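Local coordinates for choloylglycine hydrolase (Clostridium perfringens, PDB 2BJF) that hydrolyses the amide bond of glycine- and taurine-conjugated bile salts, releasing free bile acids, and also acts as a bile acid amine N-acyltransferase, at the interface of chains A and B and the interface of chains A and C. Coordinates in Å, arbitrary orientation; residue numbers count along the deposited sequence, not the author numbering. Chains: chain A/B/C, Choloylglycine hydrolase.

Contact 1: the interface of chains A and B. Residues chain A 170, 183, 186-187, 190, 234; chain B 202, 205, 207-208.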
# COMPACT_ATOMS: atom_id res chain seq x y z
N ILE A 170 -7.01 -7.21 21.57
CA ILE A 170 -7.22 -6.35 20.40
C ILE A 170 -8.69 -5.97 20.28
O ILE A 170 -9.03 -4.89 19.78
CB ILE A 170 -6.77 -7.05 19.08
CG1 ILE A 170 -5.53 -7.93 19.28
CG2 ILE A 170 -6.56 -6.02 17.96
CD1 ILE A 170 -4.26 -7.20 19.71
N VAL A 183 -1.90 -10.67 15.24
CA VAL A 183 -1.34 -9.85 16.33
C VAL A 183 0.07 -9.37 15.99
O VAL A 183 0.41 -8.21 16.23
CB VAL A 183 -1.37 -10.61 17.69
CG1 VAL A 183 -0.67 -9.81 18.78
CG2 VAL A 183 -2.81 -10.90 18.10
N LEU A 186 0.02 -6.59 13.28
CA LEU A 186 -0.29 -5.25 13.80
C LEU A 186 0.97 -4.41 14.00
O LEU A 186 0.95 -3.20 13.80
CB LEU A 186 -1.05 -5.34 15.13
CG LEU A 186 -2.48 -5.88 15.13
CD1 LEU A 186 -2.91 -6.16 16.55
CD2 LEU A 186 -3.44 -4.90 14.46
N ASN A 187 2.07 -5.07 14.38
CA ASN A 187 3.36 -4.41 14.60
C ASN A 187 3.93 -3.69 13.38
O ASN A 187 4.76 -2.78 13.52
CB ASN A 187 4.39 -5.43 15.11
CG ASN A 187 4.06 -5.94 16.51
OD1 ASN A 187 3.47 -5.23 17.32
ND2 ASN A 187 4.46 -7.17 16.79
N VAL A 190 2.82 0.32 13.34
CA VAL A 190 3.13 1.21 14.46
C VAL A 190 3.29 2.68 14.02
O VAL A 190 3.18 3.59 14.85
CB VAL A 190 4.39 0.76 15.26
CG1 VAL A 190 4.13 -0.56 15.98
CG2 VAL A 190 5.62 0.66 14.36
N PHE A 234 -7.46 -0.76 14.41
CA PHE A 234 -7.08 0.64 14.56
C PHE A 234 -8.27 1.60 14.66
O PHE A 234 -8.21 2.58 15.40
CB PHE A 234 -6.09 1.06 13.47
CG PHE A 234 -4.69 0.57 13.71
CD1 PHE A 234 -3.82 1.27 14.53
CD2 PHE A 234 -4.25 -0.62 13.13
CE1 PHE A 234 -2.52 0.81 14.77
CE2 PHE A 234 -2.96 -1.10 13.35
CZ PHE A 234 -2.09 -0.38 14.17
N LEU B 202 -1.65 0.19 21.55
CA LEU B 202 -2.98 -0.12 21.02
C LEU B 202 -3.88 -0.57 22.17
O LEU B 202 -4.22 -1.75 22.28
CB LEU B 202 -2.89 -1.20 19.94
CG LEU B 202 -4.12 -1.46 19.05
CD1 LEU B 202 -4.06 -0.63 17.78
CD2 LEU B 202 -4.22 -2.94 18.71
N GLN B 205 -3.08 -3.65 24.23
CA GLN B 205 -2.03 -4.35 23.49
C GLN B 205 -0.86 -3.42 23.17
O GLN B 205 -1.04 -2.37 22.57
CB GLN B 205 -2.59 -4.95 22.20
CG GLN B 205 -1.57 -5.71 21.35
CD GLN B 205 -1.24 -7.10 21.90
OE1 GLN B 205 -2.11 -7.79 22.43
NE2 GLN B 205 0.02 -7.50 21.76
N LEU B 207 2.22 -2.65 20.96
CA LEU B 207 2.80 -2.95 19.66
C LEU B 207 4.25 -2.49 19.62
O LEU B 207 4.56 -1.37 20.03
CB LEU B 207 2.00 -2.29 18.52
CG LEU B 207 0.49 -2.54 18.42
CD1 LEU B 207 -0.08 -1.83 17.20
CD2 LEU B 207 0.17 -4.03 18.37
N THR B 208 5.13 -3.37 19.15
CA THR B 208 6.56 -3.09 19.09
C THR B 208 7.09 -3.24 17.67
O THR B 208 6.75 -4.20 16.97
CB THR B 208 7.36 -3.97 20.10
OG1 THR B 208 8.76 -3.68 19.99
CG2 THR B 208 7.13 -5.46 19.86
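B:Leu202 meets A:Phe234 at about a right angle. The methyl B:Leu202 CD1 sits over one face of the A:Phe234 ring, 4.0 Å from the centroid and displaced toward the rim, a CH-pi contact. With CG anti to the backbone N (chi1 -167°), the other methyl, CD2, points to A:Ile170 CG2 and A:Leu186 CD1. Both leucine branches are engaged with chain A. B:Leu207, on the second strand of the same hairpin (199-202 and 205-208), approaches A:Phe234 tip to tip, with CD1 3.9 Å from ring atom CZ. B:Leu207 CD2 packs obliquely on A:Leu186 CB at 3.7 Å, and the side chains of B:Leu207 and A:Val190 run past each other in opposite directions, CB beside CG1. B:Gln205 is bent at chi2 (77°), and the methylene CG at this bend lies 3.5 Å from A:Ile170 CD1. The amide end crosses A:Val183 nearly perpendicularly, B:Gln205 NE2 being 3.8 Å from A:Val183 CG1. The hairpin thus lies against helix 179-186, the 3-10 helix 187-189 that follows and helix 225-243, an apolar part of the subunit interface in this homotetramer. A polar tie borders it: the backbone N of B:Thr208 donates to the side-chain carbonyl A:Asn187 OD1 at 3.1 Å, approaching from above the amide plane, 61° out of it.

Contact 2: the interface of chains A and C. Residues chain A 216, 235, 238-239, 254-255, 258; chain C 223, 262, 264-265.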
# COMPACT_ATOMS: atom_id res chain seq x y z
N LEU A 216 -3.02 8.25 8.29
CA LEU A 216 -3.32 6.83 8.11
C LEU A 216 -2.96 6.27 6.74
O LEU A 216 -3.25 5.10 6.44
CB LEU A 216 -4.80 6.54 8.42
CG LEU A 216 -5.29 6.60 9.87
CD1 LEU A 216 -6.73 6.12 9.92
CD2 LEU A 216 -4.42 5.76 10.80
N LEU A 235 -9.35 1.31 13.93
CA LEU A 235 -10.58 2.11 14.05
C LEU A 235 -11.16 2.02 15.46
O LEU A 235 -11.62 3.02 16.02
CB LEU A 235 -11.64 1.68 13.03
CG LEU A 235 -11.39 1.94 11.54
CD1 LEU A 235 -12.55 1.39 10.75
CD2 LEU A 235 -11.18 3.41 11.23
N ALA A 238 -8.74 3.94 17.93
CA ALA A 238 -8.88 5.38 17.78
C ALA A 238 -10.12 5.92 18.50
O ALA A 238 -10.07 6.98 19.12
CB ALA A 238 -8.93 5.75 16.31
N MET A 239 -11.22 5.18 18.40
CA MET A 239 -12.46 5.60 19.04
C MET A 239 -12.36 5.56 20.56
O MET A 239 -12.85 6.46 21.24
CB MET A 239 -13.64 4.77 18.56
CG MET A 239 -14.99 5.40 18.89
SD MET A 239 -16.38 4.40 18.36
CE MET A 239 -16.30 4.62 16.59
N HIS A 254 -20.77 1.70 12.77
CA HIS A 254 -19.85 2.53 11.99
C HIS A 254 -18.50 1.86 11.79
O HIS A 254 -17.94 1.89 10.69
CB HIS A 254 -19.68 3.91 12.61
CG HIS A 254 -20.83 4.83 12.35
ND1 HIS A 254 -21.08 5.37 11.10
CD2 HIS A 254 -21.80 5.31 13.16
CE1 HIS A 254 -22.16 6.14 11.16
NE2 HIS A 254 -22.61 6.12 12.40
N ILE A 255 -17.98 1.24 12.85
CA ILE A 255 -16.71 0.51 12.78
C ILE A 255 -16.81 -0.66 11.79
O ILE A 255 -15.98 -0.78 10.89
CB ILE A 255 -16.24 0.02 14.18
CG1 ILE A 255 -15.90 1.21 15.08
CG2 ILE A 255 -15.03 -0.90 14.04
CD1 ILE A 255 -15.69 0.86 16.55
N ASN A 258 -16.99 -0.19 7.85
CA ASN A 258 -15.74 0.06 7.15
C ASN A 258 -15.11 -1.20 6.54
O ASN A 258 -14.39 -1.12 5.55
CB ASN A 258 -14.74 0.74 8.09
CG ASN A 258 -13.43 1.08 7.39
OD1 ASN A 258 -12.45 0.35 7.51
ND2 ASN A 258 -13.42 2.19 6.66
N PHE C 223 -8.48 7.48 4.59
CA PHE C 223 -9.64 8.34 4.38
C PHE C 223 -9.32 9.65 3.64
O PHE C 223 -10.15 10.56 3.62
CB PHE C 223 -10.35 8.62 5.71
CG PHE C 223 -10.84 7.38 6.41
CD1 PHE C 223 -12.08 6.84 6.10
CD2 PHE C 223 -10.05 6.75 7.38
CE1 PHE C 223 -12.53 5.68 6.73
CE2 PHE C 223 -10.50 5.60 8.02
CZ PHE C 223 -11.75 5.06 7.70
N VAL C 262 -15.18 7.47 10.37
CA VAL C 262 -15.60 6.88 11.64
C VAL C 262 -15.01 7.67 12.81
O VAL C 262 -13.82 8.02 12.78
CB VAL C 262 -15.16 5.39 11.74
CG1 VAL C 262 -15.68 4.74 13.02
CG2 VAL C 262 -15.63 4.60 10.52
N GLY C 264 -13.16 9.24 15.74
CA GLY C 264 -11.90 8.99 16.44
C GLY C 264 -10.66 8.83 15.58
O GLY C 264 -9.56 9.14 16.02
N SER C 265 -10.84 8.34 14.35
CA SER C 265 -9.70 7.95 13.51
C SER C 265 -9.27 8.97 12.46
O SER C 265 -8.17 8.87 11.90
CB SER C 265 -9.94 6.58 12.85
OG SER C 265 -11.24 6.50 12.30
O HOH W 1 -12.42 5.26 14.50
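C:Val262 packs against A:Met239 and A:Ile255 where a loop of one Ntn-hydrolase subunit meets helices 225-243 and 249-257 of another. The tight part is built from small groups and methyl tips. C:Val262 has CG1 anti to its backbone N (chi1 -176°), which directs that methyl to A:Met239 CE at 3.6 Å, the two side chains crossing at about a right angle. The second methyl, C:Val262 CG2, lies 3.6 Å from the backbone carbonyl oxygen A:His254 O. One residue earlier on helix 225-243, A:Ala238 CB contacts C:Ser265 CA at 3.6 Å and also touches the carbonyl of C:Gly264. A:Leu235 uses its CD2 branch, which reaches both C:Ser265 CB and the ring tip C:Phe223 CZ, the latter at 3.9 Å.

Polar groups here meet through water rather than directly. C:Ser265 OG, placed between its own backbone N and carbonyl carbon (chi1 46°), donates to C:Val262 O at 3.0 Å within its own loop. The same hydroxyl, C:Ser265 OG, pairs with water 1 at 2.8 Å, and water 1 pairs in turn with the backbone oxygen A:Leu235 O, linking loop to helix. Beside this water-bridged side, ring atom C:Phe223 CZ lies 3.5 Å from the amide nitrogen A:Asn258 ND2, with amide and ring planes turned 43° apart. On another flank, A:Leu216 offers its CD1 methyl to the backbone carbonyl oxygen C:Ser265 O at 3.7 Å.

Contact 3: the interface of chains A and C. Residues chain A 249-250, 290, 299, 301; chain C 323, 325.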
# COMPACT_ATOMS: atom_id res chain seq x y z
N LEU A 249 -24.36 2.45 20.75
CA LEU A 249 -24.76 1.40 19.82
C LEU A 249 -24.35 1.65 18.36
O LEU A 249 -23.78 0.77 17.71
CB LEU A 249 -26.27 1.13 19.91
CG LEU A 249 -26.86 0.01 19.05
CD1 LEU A 249 -26.25 -1.34 19.39
CD2 LEU A 249 -28.37 -0.03 19.21
N ILE A 250 -24.65 2.84 17.85
CA ILE A 250 -24.42 3.14 16.44
C ILE A 250 -22.93 3.13 16.06
O ILE A 250 -22.58 2.80 14.92
CB ILE A 250 -25.14 4.45 15.98
CG1 ILE A 250 -25.32 4.47 14.46
CG2 ILE A 250 -24.40 5.70 16.47
CD1 ILE A 250 -26.22 3.37 13.91
N TYR A 290 -29.18 -6.93 18.75
CA TYR A 290 -29.43 -5.96 17.68
C TYR A 290 -28.81 -6.45 16.38
O TYR A 290 -27.72 -7.03 16.39
CB TYR A 290 -28.81 -4.60 18.01
CG TYR A 290 -29.30 -3.92 19.26
CD1 TYR A 290 -30.47 -3.15 19.26
CD2 TYR A 290 -28.58 -4.01 20.45
CE1 TYR A 290 -30.91 -2.51 20.41
CE2 TYR A 290 -29.00 -3.37 21.60
CZ TYR A 290 -30.17 -2.63 21.58
OH TYR A 290 -30.60 -2.00 22.73
N ILE A 299 -31.77 -1.06 12.18
CA ILE A 299 -31.43 -1.95 13.28
C ILE A 299 -32.70 -2.51 13.92
O ILE A 299 -33.61 -1.76 14.29
CB ILE A 299 -30.53 -1.24 14.32
CG1 ILE A 299 -29.17 -0.90 13.71
CG2 ILE A 299 -30.37 -2.09 15.59
CD1 ILE A 299 -28.38 0.15 14.46
N ALA A 301 -34.24 -5.06 17.05
CA ALA A 301 -33.89 -5.48 18.40
C ALA A 301 -34.77 -6.61 18.91
O ALA A 301 -36.00 -6.54 18.82
CB ALA A 301 -33.96 -4.29 19.35
N LEU C 323 -31.61 7.88 16.75
CA LEU C 323 -31.58 6.50 16.27
C LEU C 323 -32.96 5.84 16.32
O LEU C 323 -33.62 5.83 17.36
CB LEU C 323 -30.54 5.67 17.04
CG LEU C 323 -30.30 4.21 16.61
CD1 LEU C 323 -29.83 4.11 15.17
CD2 LEU C 323 -29.31 3.54 17.55
N ILE C 325 -34.94 2.45 16.03
CA ILE C 325 -34.80 1.00 16.15
C ILE C 325 -36.16 0.33 16.01
O ILE C 325 -37.16 0.82 16.55
CB ILE C 325 -34.14 0.61 17.51
CG1 ILE C 325 -32.72 1.17 17.60
CG2 ILE C 325 -34.14 -0.91 17.71
CD1 ILE C 325 -32.11 1.12 18.99
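A:Leu249 and C:Ile325 reach toward each other tip to tip, methyl CD2 against methyl CD1 at 3.9 Å, and form the centre of this apolar patch. The same CD2 of A:Leu249 also meets C:Leu323 CD2 at 4.0 Å, these two side chains crossing at about a right angle. Within chain A that methyl, A:Leu249 CD2, rests over the centre of the A:Tyr290 ring, 3.7 Å above its plane, so the aromatic face backs the group that chain C touches. C:Ile325 CD1 approaches ring atom A:Tyr290 CE1 as well, at 4.1 Å. To one side, C:Leu323 has CG anti to its backbone N (chi1 -176°) and splits its methyls between partners: CD2 serves A:Leu249, while CD1 meets A:Ile250 CD1 at 3.9 Å in an oblique crossing. The C-terminal tail of chain C, leading into strand 326-327, is thereby seated against the start of helix 249-257 and the region of strands 288-293 and 300-303, an interface of the homotetramer. On the other side, C:Ile325 CG2 lies 3.8 Å from A:Ala301 CB. The polar rim is backbone, and its contact is van der Waals rather than hydrogen bonding: carbonyl oxygen A:Ile299 O lies 3.5 Å from C:Ile325 CA and 3.6 Å from its CG2 methyl.

Contact 4: the interface of chains A and C. Residues chain A 194-196, 212, 242; chain C 264-268.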
# COMPACT_ATOMS: atom_id res chain seq x y z
N TYR A 194 -3.61 8.90 13.89
CA TYR A 194 -5.00 9.35 13.74
C TYR A 194 -5.05 10.86 13.54
O TYR A 194 -5.98 11.39 12.92
CB TYR A 194 -5.85 8.95 14.94
CG TYR A 194 -5.71 7.50 15.34
CD1 TYR A 194 -5.86 6.47 14.41
CD2 TYR A 194 -5.43 7.15 16.67
CE1 TYR A 194 -5.72 5.14 14.77
CE2 TYR A 194 -5.29 5.82 17.04
CZ TYR A 194 -5.44 4.82 16.09
OH TYR A 194 -5.32 3.50 16.45
N ASN A 195 -4.04 11.55 14.07
CA ASN A 195 -3.95 13.00 13.97
C ASN A 195 -3.45 13.44 12.60
O ASN A 195 -2.49 12.87 12.07
CB ASN A 195 -3.04 13.56 15.06
CG ASN A 195 -3.61 13.35 16.46
OD1 ASN A 195 -4.82 13.19 16.63
ND2 ASN A 195 -2.74 13.36 17.46
N GLN A 196 -4.11 14.45 12.04
CA GLN A 196 -3.75 15.01 10.74
C GLN A 196 -2.28 15.45 10.69
O GLN A 196 -1.78 16.08 11.62
CB GLN A 196 -4.67 16.19 10.40
CG GLN A 196 -4.37 16.90 9.07
CD GLN A 196 -4.79 16.09 7.85
OE1 GLN A 196 -5.03 14.89 7.92
NE2 GLN A 196 -4.87 16.77 6.71
N GLN A 212 -8.20 15.71 4.78
CA GLN A 212 -8.08 15.03 6.06
C GLN A 212 -7.73 13.56 5.89
O GLN A 212 -8.19 12.91 4.94
CB GLN A 212 -9.37 15.17 6.88
CG GLN A 212 -9.66 16.58 7.39
CD GLN A 212 -8.57 17.13 8.30
OE1 GLN A 212 -8.22 18.30 8.22
NE2 GLN A 212 -8.03 16.28 9.18
N ASN A 242 -9.84 8.52 21.68
CA ASN A 242 -10.28 9.89 21.48
C ASN A 242 -11.74 10.19 21.84
O ASN A 242 -12.09 11.34 22.08
CB ASN A 242 -10.00 10.33 20.03
CG ASN A 242 -8.52 10.39 19.72
OD1 ASN A 242 -7.72 10.90 20.51
ND2 ASN A 242 -8.14 9.87 18.55
N GLY C 264 -13.16 9.24 15.74
CA GLY C 264 -11.90 8.99 16.44
C GLY C 264 -10.66 8.83 15.58
O GLY C 264 -9.56 9.14 16.02
N SER C 265 -10.84 8.34 14.35
CA SER C 265 -9.70 7.95 13.51
C SER C 265 -9.27 8.97 12.46
O SER C 265 -8.17 8.87 11.90
CB SER C 265 -9.94 6.58 12.85
OG SER C 265 -11.24 6.50 12.30
N THR C 266 -10.13 9.95 12.18
CA THR C 266 -9.78 11.07 11.30
C THR C 266 -9.83 12.36 12.11
O THR C 266 -10.84 13.07 12.13
CB THR C 266 -10.69 11.13 10.05
OG1 THR C 266 -10.68 9.87 9.38
CG2 THR C 266 -10.21 12.21 9.08
N ARG C 267 -8.73 12.65 12.80
CA ARG C 267 -8.64 13.80 13.70
C ARG C 267 -8.03 15.01 13.01
O ARG C 267 -6.94 14.92 12.43
CB ARG C 267 -7.83 13.44 14.95
CG ARG C 267 -8.37 12.24 15.74
CD ARG C 267 -9.55 12.61 16.63
NE ARG C 267 -9.12 13.31 17.84
CZ ARG C 267 -9.95 13.75 18.79
NH1 ARG C 267 -11.26 13.57 18.68
NH2 ARG C 267 -9.46 14.38 19.85
N THR C 268 -8.73 16.14 13.08
CA THR C 268 -8.23 17.40 12.53
C THR C 268 -7.13 17.97 13.42
O THR C 268 -6.92 17.49 14.54
CB THR C 268 -9.36 18.44 12.39
OG1 THR C 268 -9.84 18.81 13.69
CG2 THR C 268 -10.52 17.89 11.56
O HOH W 2 -6.90 13.48 10.06
O HOH W 3 -6.56 14.42 18.21
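A parallel beta bridge joins A:Asn195 to C:Arg267, pairing two loop segments across the subunit boundary. Its bonds flank A:Asn195: the backbone N of C:Arg267 donates to A:Tyr194 O at 3.0 Å, and the backbone N of A:Gln196 donates to C:Arg267 O at 2.9 Å. The long side chain of C:Arg267, bent at chi2 (-79°) and chi3, folds over to lay its guanidinium against A:Asn242 at the end of helix 225-243. Amide and guanidinium planes are stacked, 4° apart, and A:Asn242 CB sits over the centre of the guanidinium, 3.6 Å from C:Arg267 CZ. The stacked amide is itself held by a bond from A:Asn242 ND2 to C:Gly264 O at 3.0 Å, which lies in the carbonyl plane on a lone pair; this fixes the amide's rotation. At the guanidinium edge, in its plane, water 3 pairs with C:Arg267 NE (2.8 Å, 159° at H) and also with the side-chain carbonyl A:Asn195 OD1 at 2.7 Å. C:Arg267 O has a further partner in water 2, which also pairs with A:Gln196 OE1. Beyond, A:Gln212 packs its CB against the C:Thr266 methyl CG2 at 3.8 Å. Backbone pairing, amide stacking and bridging waters together dock the 264-268 loop on the neighbouring subunit, a directional joint in the tetramer.

Contacts 2 and 4 are neighbours, their C-alpha centres about 8 Å apart, and share C:Gly264 and C:Ser265, so one loop of chain C serves both. Contact 3 extends the same A-C interface, about 19 Å from contact 2 and 26 Å from contact 4, with helix 249-257 entering contacts 2 and 3. Contact 1 faces a different subunit, yet lies about 15 Å from contact 2, and helix 225-243 contributes to contacts 1, 2 and 4. That helix thus touches both partners, which could couple the two interfaces of the tetramer. All four centres lie 17 to 25 Å from the nucleophile A:Cys2.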